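Local coordinates for protein CT021 (Chlamydia trachomatis serovar L2, PDB 6UXD) that is of unknown function but belongs to a family grouped with the lipoprotein-transport proteins LolA and LolB, so it may bind a lipid or another apolar ligand, at residues P18-V23 / N178-F183; G145-L150 / I201-Q206; F32-Q37 / H205-S210. All coordinates share one frame; numbering follows the deposited sequence.

Contact 1 of 3, residues P18-V23 / N178-F183; sequences PGDYAV and NERLAF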
ATOM      1  N   PRO A  18       7.522  -8.012  -9.308  1.00 39.26           N
ATOM      2  CA  PRO A  18       8.699  -7.343  -8.744  1.00 40.63           C
ATOM      3  C   PRO A  18       9.027  -6.055  -9.477  1.00 39.04           C
ATOM      4  O   PRO A  18       8.976  -5.985 -10.703  1.00 40.81           O
ATOM      5  CB  PRO A  18       9.814  -8.377  -8.919  1.00 44.88           C
ATOM      6  CG  PRO A  18       9.096  -9.687  -8.821  1.00 46.06           C
ATOM      7  CD  PRO A  18       7.754  -9.456  -9.499  1.00 46.32           C
ATOM      8  N   GLY A  19       9.391  -5.036  -8.705  1.00 38.51           N
ATOM      9  CA  GLY A  19       9.599  -3.711  -9.211  1.00 40.76           C
ATOM     10  C   GLY A  19       8.361  -2.824  -9.201  1.00 36.98           C
ATOM     11  O   GLY A  19       8.492  -1.610  -9.348  1.00 37.89           O
ATOM     12  N   ASP A  20       7.168  -3.399  -9.061  1.00 38.65           N
ATOM     13  CA  ASP A  20       5.955  -2.600  -8.944  1.00 39.89           C
ATOM     14  C   ASP A  20       5.941  -1.849  -7.619  1.00 43.66           C
ATOM     15  O   ASP A  20       6.315  -2.396  -6.581  1.00 38.12           O
ATOM     16  CB  ASP A  20       4.718  -3.481  -9.044  1.00 36.79           C
ATOM     17  CG  ASP A  20       4.506  -4.018 -10.431  1.00 39.97           C
ATOM     18  OD1 ASP A  20       5.284  -3.623 -11.323  1.00 39.78           O
ATOM     19  OD2 ASP A  20       3.586  -4.841 -10.624  1.00 38.34           O
ATOM     20  N   TYR A  21       5.513  -0.582  -7.657  1.00 42.14           N
ATOM     21  CA  TYR A  21       5.526   0.247  -6.465  1.00 31.47           C
ATOM     22  C   TYR A  21       4.320   1.178  -6.471  1.00 36.28           C
ATOM     23  O   TYR A  21       3.637   1.341  -7.486  1.00 36.65           O
ATOM     24  CB  TYR A  21       6.815   1.042  -6.346  1.00 37.45           C
ATOM     25  CG  TYR A  21       6.862   2.247  -7.246  1.00 37.59           C
ATOM     26  CD1 TYR A  21       6.535   3.510  -6.777  1.00 36.39           C
ATOM     27  CD2 TYR A  21       7.217   2.112  -8.567  1.00 35.57           C
ATOM     28  CE1 TYR A  21       6.574   4.619  -7.631  1.00 41.77           C
ATOM     29  CE2 TYR A  21       7.254   3.178  -9.407  1.00 38.68           C
ATOM     30  CZ  TYR A  21       6.941   4.434  -8.945  1.00 38.21           C
ATOM     31  OH  TYR A  21       6.998   5.500  -9.817  1.00 39.01           O
ATOM     32  N   ALA A  22       4.046   1.766  -5.307  1.00 38.39           N
ATOM     33  CA  ALA A  22       3.020   2.800  -5.187  1.00 38.73           C
ATOM     34  C   ALA A  22       3.270   3.628  -3.931  1.00 37.49           C
ATOM     35  O   ALA A  22       3.801   3.129  -2.935  1.00 40.53           O
ATOM     36  CB  ALA A  22       1.626   2.175  -5.166  1.00 39.06           C
ATOM     37  N   VAL A  23       2.906   4.911  -3.995  1.00 36.45           N
ATOM     38  CA  VAL A  23       3.093   5.849  -2.889  1.00 33.50           C
ATOM     39  C   VAL A  23       1.710   6.291  -2.437  1.00 37.79           C
ATOM     40  O   VAL A  23       0.937   6.850  -3.226  1.00 37.89           O
ATOM     41  CB  VAL A  23       3.964   7.056  -3.278  1.00 37.86           C
ATOM     42  CG1 VAL A  23       4.142   8.007  -2.103  1.00 44.64           C
ATOM     43  CG2 VAL A  23       5.337   6.590  -3.781  1.00 41.01           C
ATOM     44  N   ASN A 178      -6.842  -1.551 -15.631  1.00 34.34           N
ATOM     45  CA  ASN A 178      -5.687  -2.236 -16.184  1.00 36.64           C
ATOM     46  C   ASN A 178      -5.083  -3.077 -15.066  1.00 34.39           C
ATOM     47  O   ASN A 178      -4.500  -2.535 -14.127  1.00 32.78           O
ATOM     48  CB  ASN A 178      -4.684  -1.220 -16.742  1.00 32.70           C
ATOM     49  CG  ASN A 178      -3.478  -1.899 -17.343  1.00 38.85           C
ATOM     50  OD1 ASN A 178      -3.387  -3.119 -17.314  1.00 40.88           O
ATOM     51  ND2 ASN A 178      -2.565  -1.120 -17.900  1.00 35.52           N
ATOM     52  N   GLU A 179      -5.275  -4.403 -15.137  1.00 39.56           N
ATOM     53  CA  GLU A 179      -4.807  -5.294 -14.075  1.00 37.44           C
ATOM     54  C   GLU A 179      -3.300  -5.241 -13.875  1.00 40.31           C
ATOM     55  O   GLU A 179      -2.805  -5.706 -12.845  1.00 36.97           O
ATOM     56  CB  GLU A 179      -5.244  -6.734 -14.376  1.00 44.17           C
ATOM     57  CG  GLU A 179      -6.773  -6.899 -14.248  1.00 55.67           C
ATOM     58  CD  GLU A 179      -7.342  -8.126 -14.953  1.00 71.85           C
ATOM     59  OE1 GLU A 179      -6.606  -9.121 -15.155  1.00 77.84           O
ATOM     60  OE2 GLU A 179      -8.542  -8.082 -15.305  1.00 73.52           O
ATOM     61  N   ARG A 180      -2.559  -4.681 -14.825  1.00 35.73           N
ATOM     62  CA  ARG A 180      -1.136  -4.522 -14.634  1.00 38.43           C
ATOM     63  C   ARG A 180      -0.831  -3.528 -13.522  1.00 37.66           C
ATOM     64  O   ARG A 180       0.275  -3.541 -12.975  1.00 37.32           O
ATOM     65  CB  ARG A 180      -0.524  -4.103 -15.967  1.00 45.54           C
ATOM     66  CG  ARG A 180       0.949  -3.961 -15.954  1.00 53.29           C
ATOM     67  CD  ARG A 180       1.644  -5.304 -15.952  1.00 59.30           C
ATOM     68  NE  ARG A 180       3.065  -5.078 -15.708  1.00 58.44           N
ATOM     69  CZ  ARG A 180       3.611  -4.995 -14.501  1.00 55.47           C
ATOM     70  NH1 ARG A 180       2.855  -5.161 -13.397  1.00 51.39           N
ATOM     71  NH2 ARG A 180       4.914  -4.762 -14.403  1.00 54.44           N
ATOM     72  N   LEU A 181      -1.794  -2.690 -13.146  1.00 35.82           N
ATOM     73  CA  LEU A 181      -1.620  -1.732 -12.059  1.00 32.35           C
ATOM     74  C   LEU A 181      -2.369  -2.290 -10.851  1.00 35.46           C
ATOM     75  O   LEU A 181      -3.577  -2.078 -10.707  1.00 39.45           O
ATOM     76  CB  LEU A 181      -2.143  -0.357 -12.441  1.00 32.46           C
ATOM     77  CG  LEU A 181      -1.346   0.413 -13.495  1.00 32.21           C
ATOM     78  CD1 LEU A 181      -2.086   1.724 -13.844  1.00 38.13           C
ATOM     79  CD2 LEU A 181       0.073   0.702 -13.009  1.00 37.69           C
ATOM     80  N   ALA A 182      -1.636  -2.971  -9.963  1.00 35.64           N
ATOM     81  CA  ALA A 182      -2.268  -3.807  -8.948  1.00 34.94           C
ATOM     82  C   ALA A 182      -2.547  -3.070  -7.644  1.00 36.36           C
ATOM     83  O   ALA A 182      -3.403  -3.520  -6.874  1.00 37.14           O
ATOM     84  CB  ALA A 182      -1.390  -5.030  -8.665  1.00 35.78           C
ATOM     85  N   PHE A 183      -1.870  -1.949  -7.388  1.00 32.82           N
ATOM     86  CA  PHE A 183      -2.134  -1.185  -6.178  1.00 37.21           C
ATOM     87  C   PHE A 183      -3.381  -0.313  -6.313  1.00 36.77           C
ATOM     88  O   PHE A 183      -3.757   0.095  -7.416  1.00 36.35           O
ATOM     89  CB  PHE A 183      -0.958  -0.293  -5.835  1.00 37.22           C
ATOM     90  CG  PHE A 183       0.240  -1.029  -5.336  1.00 35.73           C
ATOM     91  CD1 PHE A 183       0.327  -1.399  -4.011  1.00 41.69           C
ATOM     92  CD2 PHE A 183       1.292  -1.314  -6.181  1.00 37.40           C
ATOM     93  CE1 PHE A 183       1.443  -2.047  -3.532  1.00 39.34           C
ATOM     94  CE2 PHE A 183       2.407  -1.959  -5.722  1.00 42.35           C
ATOM     95  CZ  PHE A 183       2.488  -2.337  -4.381  1.00 39.38           C
TER
HETATM   96  O   HOH W   1       1.281  -3.103  -9.867  1.00 36.41           O
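The F183 ring takes the methyl of A22 on one face, and the guanidinium of R180 takes D20 OD2 at its edge. A22 CB sits 3.4 Å above the ring plane, displaced toward the rim on the CB side, so that its nearest atom is F183 CG at 3.5 Å and the contact is a CH-pi one. At the ring's edge lies the D20 carbonyl carbon, 4.0 Å from F183 CE2, and the ring thus follows the backbone from D20 to A22. F183 gets there with CG anti to its carbonyl carbon (chi1 -71°).

The salt bridge is lopsided. R180 NH1 gives a straight bond of 2.9 Å to the syn lone pair of D20 OD2, almost in the guanidinium plane, while the NH2 to OD1 bond is weak; the two planes are 32° apart. R180 sets out with CG anti to the backbone N and bends at chi2 (75°) to reach D20. The buried carboxylate has further partners, R17 N at OD2 and H205 ND1 at OD1, which should help it stay ionised.

Facing away from helix 66-69, A22 opens onto the sheet face formed by strands 21-26, 29-38 and 196-204. The connection between strands 170-176 and 186-189 lies against that face, where F183 also packs on F33 and I35. Upstream, N178 starts a type I turn closed by L181 N to N178 O, and its OD1 accepts from R180 N at 3.1 Å, an Asx turn. A water accepts from A182 N at 2.9 Å and lies between the A182 N, R180 O and D20 OD2 atoms.

Contact 2 of 3, residues G145-L150 / I201-Q206; sequences GELITL and IEMGHQ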
ATOM      1  N   GLY A 145       0.392  11.911  -9.790  1.00 36.42           N
ATOM      2  CA  GLY A 145      -0.591  12.973  -9.843  1.00 41.66           C
ATOM      3  C   GLY A 145      -1.958  12.587  -9.321  1.00 32.81           C
ATOM      4  O   GLY A 145      -2.069  11.900  -8.299  1.00 37.06           O
ATOM      5  N   GLU A 146      -3.009  13.001 -10.033  1.00 31.04           N
ATOM      6  CA  GLU A 146      -4.384  12.724  -9.617  1.00 32.32           C
ATOM      7  C   GLU A 146      -4.813  11.394 -10.229  1.00 32.52           C
ATOM      8  O   GLU A 146      -5.574  11.320 -11.204  1.00 31.29           O
ATOM      9  CB  GLU A 146      -5.315  13.857 -10.022  1.00 39.72           C
ATOM     10  CG  GLU A 146      -4.826  15.204  -9.635  1.00 41.93           C
ATOM     11  CD  GLU A 146      -4.299  15.273  -8.214  1.00 50.69           C
ATOM     12  OE1 GLU A 146      -5.031  14.800  -7.290  1.00 35.42           O
ATOM     13  OE2 GLU A 146      -3.150  15.814  -8.052  1.00 42.02           O
ATOM     14  N   LEU A 147      -4.300  10.313  -9.632  1.00 31.64           N
ATOM     15  CA  LEU A 147      -4.478   9.005 -10.229  1.00 30.59           C
ATOM     16  C   LEU A 147      -5.930   8.517 -10.227  1.00 29.63           C
ATOM     17  O   LEU A 147      -6.254   7.631 -11.021  1.00 29.95           O
ATOM     18  CB  LEU A 147      -3.583   7.989  -9.526  1.00 35.79           C
ATOM     19  CG  LEU A 147      -2.085   8.289  -9.462  1.00 34.72           C
ATOM     20  CD1 LEU A 147      -1.286   7.069  -8.896  1.00 35.52           C
ATOM     21  CD2 LEU A 147      -1.539   8.708 -10.816  1.00 38.43           C
ATOM     22  N   ILE A 148      -6.819   9.083  -9.398  1.00 31.87           N
ATOM     23  CA  ILE A 148      -8.224   8.664  -9.450  1.00 33.72           C
ATOM     24  C   ILE A 148      -8.915   9.091 -10.738  1.00 36.45           C
ATOM     25  O   ILE A 148     -10.032   8.621 -11.019  1.00 30.73           O
ATOM     26  CB  ILE A 148      -8.979   9.175  -8.205  1.00 35.20           C
ATOM     27  CG1 ILE A 148     -10.233   8.307  -7.920  1.00 32.70           C
ATOM     28  CG2 ILE A 148      -9.396  10.647  -8.342  1.00 38.22           C
ATOM     29  CD1 ILE A 148      -9.993   6.787  -8.075  1.00 34.39           C
ATOM     30  N   THR A 149      -8.264   9.931 -11.569  1.00 31.38           N
ATOM     31  CA  THR A 149      -8.797  10.215 -12.905  1.00 32.57           C
ATOM     32  C   THR A 149      -8.491   9.095 -13.896  1.00 35.18           C
ATOM     33  O   THR A 149      -9.018   9.103 -15.015  1.00 32.17           O
ATOM     34  CB  THR A 149      -8.249  11.560 -13.462  1.00 32.02           C
ATOM     35  OG1 THR A 149      -6.816  11.538 -13.510  1.00 33.45           O
ATOM     36  CG2 THR A 149      -8.693  12.714 -12.607  1.00 30.30           C
ATOM     37  N   LEU A 150      -7.665   8.123 -13.531  1.00 30.69           N
ATOM     38  CA  LEU A 150      -7.503   6.976 -14.408  1.00 28.90           C
ATOM     39  C   LEU A 150      -8.786   6.128 -14.470  1.00 29.95           C
ATOM     40  O   LEU A 150      -9.566   6.091 -13.518  1.00 34.96           O
ATOM     41  CB  LEU A 150      -6.345   6.096 -13.947  1.00 35.29           C
ATOM     42  CG  LEU A 150      -4.961   6.743 -14.012  1.00 35.44           C
ATOM     43  CD1 LEU A 150      -3.967   5.855 -13.340  1.00 31.45           C
ATOM     44  CD2 LEU A 150      -4.573   7.032 -15.476  1.00 36.02           C
ATOM     45  N   ILE A 201      -0.611   8.667  -4.804  1.00 32.42           N
ATOM     46  CA  ILE A 201      -0.108   9.826  -5.533  1.00 38.08           C
ATOM     47  C   ILE A 201       0.895   9.442  -6.604  1.00 37.05           C
ATOM     48  O   ILE A 201       1.127  10.240  -7.526  1.00 33.84           O
ATOM     49  CB  ILE A 201       0.489  10.867  -4.569  1.00 40.42           C
ATOM     50  CG1 ILE A 201       1.713  10.311  -3.820  1.00 40.50           C
ATOM     51  CG2 ILE A 201      -0.569  11.294  -3.585  1.00 41.75           C
ATOM     52  CD1 ILE A 201       2.324  11.301  -2.806  1.00 42.59           C
ATOM     53  N   GLU A 202       1.469   8.240  -6.539  1.00 34.73           N
ATOM     54  CA  GLU A 202       2.360   7.767  -7.587  1.00 36.61           C
ATOM     55  C   GLU A 202       2.328   6.251  -7.591  1.00 35.24           C
ATOM     56  O   GLU A 202       2.218   5.637  -6.530  1.00 35.17           O
ATOM     57  CB  GLU A 202       3.790   8.269  -7.378  1.00 37.38           C
ATOM     58  CG  GLU A 202       4.715   8.006  -8.568  1.00 37.64           C
ATOM     59  CD  GLU A 202       6.124   8.565  -8.377  1.00 38.93           C
ATOM     60  OE1 GLU A 202       6.246   9.777  -8.130  1.00 34.16           O
ATOM     61  OE2 GLU A 202       7.111   7.783  -8.462  1.00 38.02           O
ATOM     62  N   MET A 203       2.353   5.655  -8.781  1.00 34.78           N
ATOM     63  CA  MET A 203       2.569   4.219  -8.892  1.00 37.48           C
ATOM     64  C   MET A 203       3.317   3.958 -10.190  1.00 41.04           C
ATOM     65  O   MET A 203       3.313   4.780 -11.114  1.00 35.98           O
ATOM     66  CB  MET A 203       1.250   3.418  -8.840  1.00 40.02           C
ATOM     67  CG  MET A 203       0.250   3.824  -9.877  1.00 38.24           C
ATOM     68  SD  MET A 203      -1.316   2.932  -9.912  1.00 39.12           S
ATOM     69  CE  MET A 203      -2.012   3.174  -8.268  1.00 41.53           C
ATOM     70  N   GLY A 204       3.980   2.807 -10.242  1.00 37.45           N
ATOM     71  CA  GLY A 204       4.701   2.429 -11.433  1.00 35.97           C
ATOM     72  C   GLY A 204       5.381   1.072 -11.380  1.00 35.46           C
ATOM     73  O   GLY A 204       4.937   0.140 -10.689  1.00 36.76           O
ATOM     74  N   HIS A 205       6.448   0.956 -12.164  1.00 36.51           N
ATOM     75  CA  HIS A 205       7.111  -0.309 -12.420  1.00 40.09           C
ATOM     76  C   HIS A 205       8.614  -0.092 -12.429  1.00 39.89           C
ATOM     77  O   HIS A 205       9.099   1.040 -12.554  1.00 39.31           O
ATOM     78  CB  HIS A 205       6.675  -0.904 -13.758  1.00 39.43           C
ATOM     79  CG  HIS A 205       5.197  -0.896 -13.975  1.00 47.59           C
ATOM     80  ND1 HIS A 205       4.331  -1.673 -13.237  1.00 41.24           N
ATOM     81  CD2 HIS A 205       4.428  -0.212 -14.857  1.00 46.38           C
ATOM     82  CE1 HIS A 205       3.095  -1.479 -13.660  1.00 41.66           C
ATOM     83  NE2 HIS A 205       3.125  -0.593 -14.639  1.00 46.00           N
ATOM     84  N   GLN A 206       9.344  -1.207 -12.301  1.00 46.34           N
ATOM     85  CA  GLN A 206      10.799  -1.245 -12.451  1.00 46.16           C
ATOM     86  C   GLN A 206      11.498  -0.430 -11.382  1.00 42.41           C
ATOM     87  O   GLN A 206      12.535   0.172 -11.642  1.00 42.30           O
ATOM     88  CB  GLN A 206      11.245  -0.746 -13.829  1.00 49.28           C
ATOM     89  CG  GLN A 206      10.656  -1.508 -15.000  1.00 52.90           C
ATOM     90  CD  GLN A 206      10.940  -0.833 -16.341  1.00 76.14           C
ATOM     91  OE1 GLN A 206      11.524  -1.444 -17.244  1.00 74.90           O
ATOM     92  NE2 GLN A 206      10.513   0.433 -16.480  1.00 68.95           N
TER
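L147 and M203 run antiparallel, flank to flank. L147 comes from the short 3-10 turn 147-149 with CB directed at the strand; CG, anti to the carbonyl carbon, is placed over the strand, and CD1 is the branch that reaches it. That methyl lies 3.7 Å from M203 CG and 4.0 Å from M203 CE. M203 makes this possible by an unusual start: its CG is wedged between the backbone N and the carbonyl carbon (chi1 56°), and the chain then bends at chi3 (58°) so that the terminal methyl folds back beside L147. The same L147 CD1 also rests on the strand backbone, 3.8 Å from E202 N, so one leucine methyl meets both main chain and side chain.

Beside this apolar contact the backbones are joined by one straight bond, G145 N to I201 O at 2.9 Å, lying in the carbonyl plane. G145 has a positive phi (143°) that would jam a side chain against the preceding carbonyl. The chain then turns at once through an inverse gamma turn centred on E146, closed by a weak L147 N to G145 O bond, into the 3-10 turn, whose entry is held by E146 O: it accepts from both T149 N and T149 OG1, the hydroxyl approaching nearly along the C=O axis at 2.6 Å.

E202, pointing away from 145-150, binds Y21 OH, N144 ND2 and the backbone N of W66 and K67. The G145 bond follows the pairing of strand 142-144 with strand 196-204, which has strand 21-26 along its other edge; M203 touches A22 there, while L147 belongs to the crossing from 142-144 to strand 152-158.

Contact 3 of 3, residues F32-Q37 / H205-S210; sequences FFLIRQ and HQAASS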
ATOM      1  N   PHE A  32       5.642   4.272   1.082  1.00 46.79           N
ATOM      2  CA  PHE A  32       6.179   3.769  -0.179  1.00 45.75           C
ATOM      3  C   PHE A  32       6.162   2.246  -0.145  1.00 46.07           C
ATOM      4  O   PHE A  32       6.879   1.637   0.652  1.00 45.52           O
ATOM      5  CB  PHE A  32       7.594   4.306  -0.381  1.00 45.53           C
ATOM      6  CG  PHE A  32       8.163   4.071  -1.760  1.00 47.62           C
ATOM      7  CD1 PHE A  32       8.668   2.837  -2.120  1.00 48.75           C
ATOM      8  CD2 PHE A  32       8.242   5.108  -2.677  1.00 48.98           C
ATOM      9  CE1 PHE A  32       9.202   2.628  -3.375  1.00 52.14           C
ATOM     10  CE2 PHE A  32       8.780   4.903  -3.932  1.00 44.40           C
ATOM     11  CZ  PHE A  32       9.261   3.670  -4.283  1.00 43.65           C
ATOM     12  N   PHE A  33       5.344   1.637  -1.010  1.00 42.19           N
ATOM     13  CA  PHE A  33       5.203   0.192  -1.106  1.00 38.98           C
ATOM     14  C   PHE A  33       5.962  -0.317  -2.323  1.00 42.39           C
ATOM     15  O   PHE A  33       5.812   0.226  -3.419  1.00 37.84           O
ATOM     16  CB  PHE A  33       3.740  -0.229  -1.241  1.00 41.26           C
ATOM     17  CG  PHE A  33       2.901   0.056  -0.026  1.00 44.36           C
ATOM     18  CD1 PHE A  33       2.485   1.349   0.258  1.00 49.65           C
ATOM     19  CD2 PHE A  33       2.508  -0.974   0.809  1.00 43.30           C
ATOM     20  CE1 PHE A  33       1.705   1.610   1.374  1.00 49.08           C
ATOM     21  CE2 PHE A  33       1.739  -0.724   1.919  1.00 44.16           C
ATOM     22  CZ  PHE A  33       1.330   0.572   2.200  1.00 46.57           C
ATOM     23  N   LEU A  34       6.740  -1.382  -2.140  1.00 41.67           N
ATOM     24  CA  LEU A  34       7.564  -1.939  -3.207  1.00 42.22           C
ATOM     25  C   LEU A  34       7.476  -3.455  -3.188  1.00 40.33           C
ATOM     26  O   LEU A  34       7.671  -4.071  -2.138  1.00 37.54           O
ATOM     27  CB  LEU A  34       9.023  -1.509  -3.058  1.00 39.44           C
ATOM     28  CG  LEU A  34      10.042  -2.223  -3.960  1.00 43.76           C
ATOM     29  CD1 LEU A  34       9.717  -2.003  -5.430  1.00 40.48           C
ATOM     30  CD2 LEU A  34      11.469  -1.756  -3.662  1.00 45.46           C
ATOM     31  N   ILE A  35       7.178  -4.052  -4.340  1.00 38.53           N
ATOM     32  CA  ILE A  35       7.188  -5.499  -4.494  1.00 43.30           C
ATOM     33  C   ILE A  35       8.616  -5.906  -4.836  1.00 43.94           C
ATOM     34  O   ILE A  35       9.146  -5.497  -5.873  1.00 41.28           O
ATOM     35  CB  ILE A  35       6.225  -5.952  -5.605  1.00 41.55           C
ATOM     36  CG1 ILE A  35       4.796  -5.455  -5.371  1.00 43.79           C
ATOM     37  CG2 ILE A  35       6.340  -7.456  -5.785  1.00 43.12           C
ATOM     38  CD1 ILE A  35       4.141  -5.931  -4.088  1.00 42.28           C
ATOM     39  N   ARG A  36       9.234  -6.734  -3.999  1.00 47.47           N
ATOM     40  CA  ARG A  36      10.653  -7.027  -4.200  1.00 49.76           C
ATOM     41  C   ARG A  36      10.928  -8.372  -4.835  1.00 46.72           C
ATOM     42  O   ARG A  36      11.894  -8.501  -5.589  1.00 50.90           O
ATOM     43  CB  ARG A  36      11.394  -6.949  -2.873  1.00 47.05           C
ATOM     44  CG  ARG A  36      11.427  -5.550  -2.407  1.00 45.55           C
ATOM     45  CD  ARG A  36      12.455  -5.348  -1.372  1.00 51.12           C
ATOM     46  NE  ARG A  36      13.756  -5.798  -1.826  1.00 46.10           N
ATOM     47  CZ  ARG A  36      14.844  -5.698  -1.083  1.00 46.14           C
ATOM     48  NH1 ARG A  36      14.751  -5.172   0.132  1.00 46.80           N
ATOM     49  NH2 ARG A  36      16.007  -6.123  -1.543  1.00 55.25           N
ATOM     50  N   GLN A  37      10.102  -9.365  -4.571  1.00 51.61           N
ATOM     51  CA  GLN A  37      10.376 -10.704  -5.049  1.00 50.09           C
ATOM     52  C   GLN A  37       9.080 -11.473  -4.975  1.00 48.16           C
ATOM     53  O   GLN A  37       8.322 -11.305  -4.019  1.00 52.60           O
ATOM     54  CB  GLN A  37      11.456 -11.362  -4.201  1.00 54.34           C
ATOM     55  CG  GLN A  37      11.843 -12.733  -4.643  1.00 53.74           C
ATOM     56  CD  GLN A  37      13.085 -13.190  -3.909  1.00 64.30           C
ATOM     57  OE1 GLN A  37      14.205 -12.776  -4.235  1.00 59.90           O
ATOM     58  NE2 GLN A  37      12.892 -14.003  -2.881  1.00 65.30           N
ATOM     59  N   HIS A 205       6.448   0.956 -12.164  1.00 36.51           N
ATOM     60  CA  HIS A 205       7.111  -0.309 -12.420  1.00 40.09           C
ATOM     61  C   HIS A 205       8.614  -0.092 -12.429  1.00 39.89           C
ATOM     62  O   HIS A 205       9.099   1.040 -12.554  1.00 39.31           O
ATOM     63  CB  HIS A 205       6.675  -0.904 -13.758  1.00 39.43           C
ATOM     64  CG  HIS A 205       5.197  -0.896 -13.975  1.00 47.59           C
ATOM     65  ND1 HIS A 205       4.331  -1.673 -13.237  1.00 41.24           N
ATOM     66  CD2 HIS A 205       4.428  -0.212 -14.857  1.00 46.38           C
ATOM     67  CE1 HIS A 205       3.095  -1.479 -13.660  1.00 41.66           C
ATOM     68  NE2 HIS A 205       3.125  -0.593 -14.639  1.00 46.00           N
ATOM     69  N   GLN A 206       9.344  -1.207 -12.301  1.00 46.34           N
ATOM     70  CA  GLN A 206      10.799  -1.245 -12.451  1.00 46.16           C
ATOM     71  C   GLN A 206      11.498  -0.430 -11.382  1.00 42.41           C
ATOM     72  O   GLN A 206      12.535   0.172 -11.642  1.00 42.30           O
ATOM     73  CB  GLN A 206      11.245  -0.746 -13.829  1.00 49.28           C
ATOM     74  CG  GLN A 206      10.656  -1.508 -15.000  1.00 52.90           C
ATOM     75  CD  GLN A 206      10.940  -0.833 -16.341  1.00 76.14           C
ATOM     76  OE1 GLN A 206      11.524  -1.444 -17.244  1.00 74.90           O
ATOM     77  NE2 GLN A 206      10.513   0.433 -16.480  1.00 68.95           N
ATOM     78  N   ALA A 207      10.921  -0.363 -10.190  1.00 41.17           N
ATOM     79  CA  ALA A 207      11.620   0.251  -9.074  1.00 35.80           C
ATOM     80  C   ALA A 207      12.553  -0.766  -8.416  1.00 41.05           C
ATOM     81  O   ALA A 207      12.259  -1.964  -8.357  1.00 39.29           O
ATOM     82  CB  ALA A 207      10.634   0.776  -8.039  1.00 39.13           C
ATOM     83  N   ALA A 208      13.676  -0.274  -7.903  1.00 44.33           N
ATOM     84  CA  ALA A 208      14.660  -1.103  -7.225  1.00 47.87           C
ATOM     85  C   ALA A 208      14.769  -0.662  -5.776  1.00 47.88           C
ATOM     86  O   ALA A 208      14.702   0.534  -5.471  1.00 44.41           O
ATOM     87  CB  ALA A 208      16.032  -1.020  -7.904  1.00 51.30           C
ATOM     88  N   SER A 209      14.900  -1.629  -4.877  1.00 48.05           N
ATOM     89  CA  SER A 209      14.959  -1.291  -3.464  1.00 48.71           C
ATOM     90  C   SER A 209      16.261  -0.571  -3.148  1.00 51.81           C
ATOM     91  O   SER A 209      17.315  -0.881  -3.712  1.00 46.28           O
ATOM     92  CB  SER A 209      14.859  -2.532  -2.585  1.00 49.78           C
ATOM     93  OG  SER A 209      15.153  -2.177  -1.246  1.00 49.01           O
ATOM     94  N   SER A 210      16.177   0.383  -2.226  1.00 54.45           N
ATOM     95  CA  SER A 210      17.347   1.040  -1.664  1.00 55.17           C
ATOM     96  C   SER A 210      17.829   0.394  -0.364  1.00 60.02           C
ATOM     97  O   SER A 210      18.828   0.845   0.206  1.00 56.47           O
ATOM     98  CB  SER A 210      17.034   2.521  -1.423  1.00 47.16           C
ATOM     99  OG  SER A 210      16.039   2.700  -0.431  1.00 59.55           O
TER
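Both methyl branches of L34 are used, each on a different residue of the outgoing chain. L34 CD1 meets A207 CB at 3.9 Å, and CD2 presses on S209 CA at 3.5 Å; CG stands anti to the backbone N, which sends the fork out over the segment 205-210. Two residues on, R36 bends at chi3 (54°) and lays its flat guanidinium against S209. The S209 CB methylene sits 3.4 Å above the centre of that plane, so the serine CB lies over the face. S209 OG comes within 3.3 Å of R36 NH1, but the angle is too poor for a hydrogen bond.

Further out, each polar end has its own partner. S209 OG is hydrogen-bonded to E46 OE1 on the adjacent strand 43-50 and to Y211 N, the latter an ST turn, and R36 NH1 is hydrogen-bonded to P212 O; the ion pair with E46 is long and weak. A207 is positioned by G19, with which it shares a backbone hydrogen bond, and touches Y21.

The segment 205-210 is the coil that leaves the last strand, 196-204, and crosses the face of strands 21-26 and 29-38 that bears F32 and L34, consistent with a LolA/LolB-like fold.

How the contacts relate
From the N terminus come 18-23 and then 32-37 on the next strand; their partners follow more than 150 residues later. Segment 145-150 is next, and at 178-183 contact 1 closes a loop holding most of the strands. Contact 2 closes at 201-206, a shorter all-strand and loop excursion that crosses contact 1; contact 3, closing at 205-210, also crosses contact 1. Contacts 2 and 3 share H205 and Q206. Strand 21-26, between strands 29-38 and 196-204, links them: V23 N bonds E202 O, and G19 O bonds A207 N. Contact 1 ties strand 21-26 to the loop 178-183, contact 2 the loop 145-150 to strand 196-204, and contact 3 strand 29-38 to the outgoing coil.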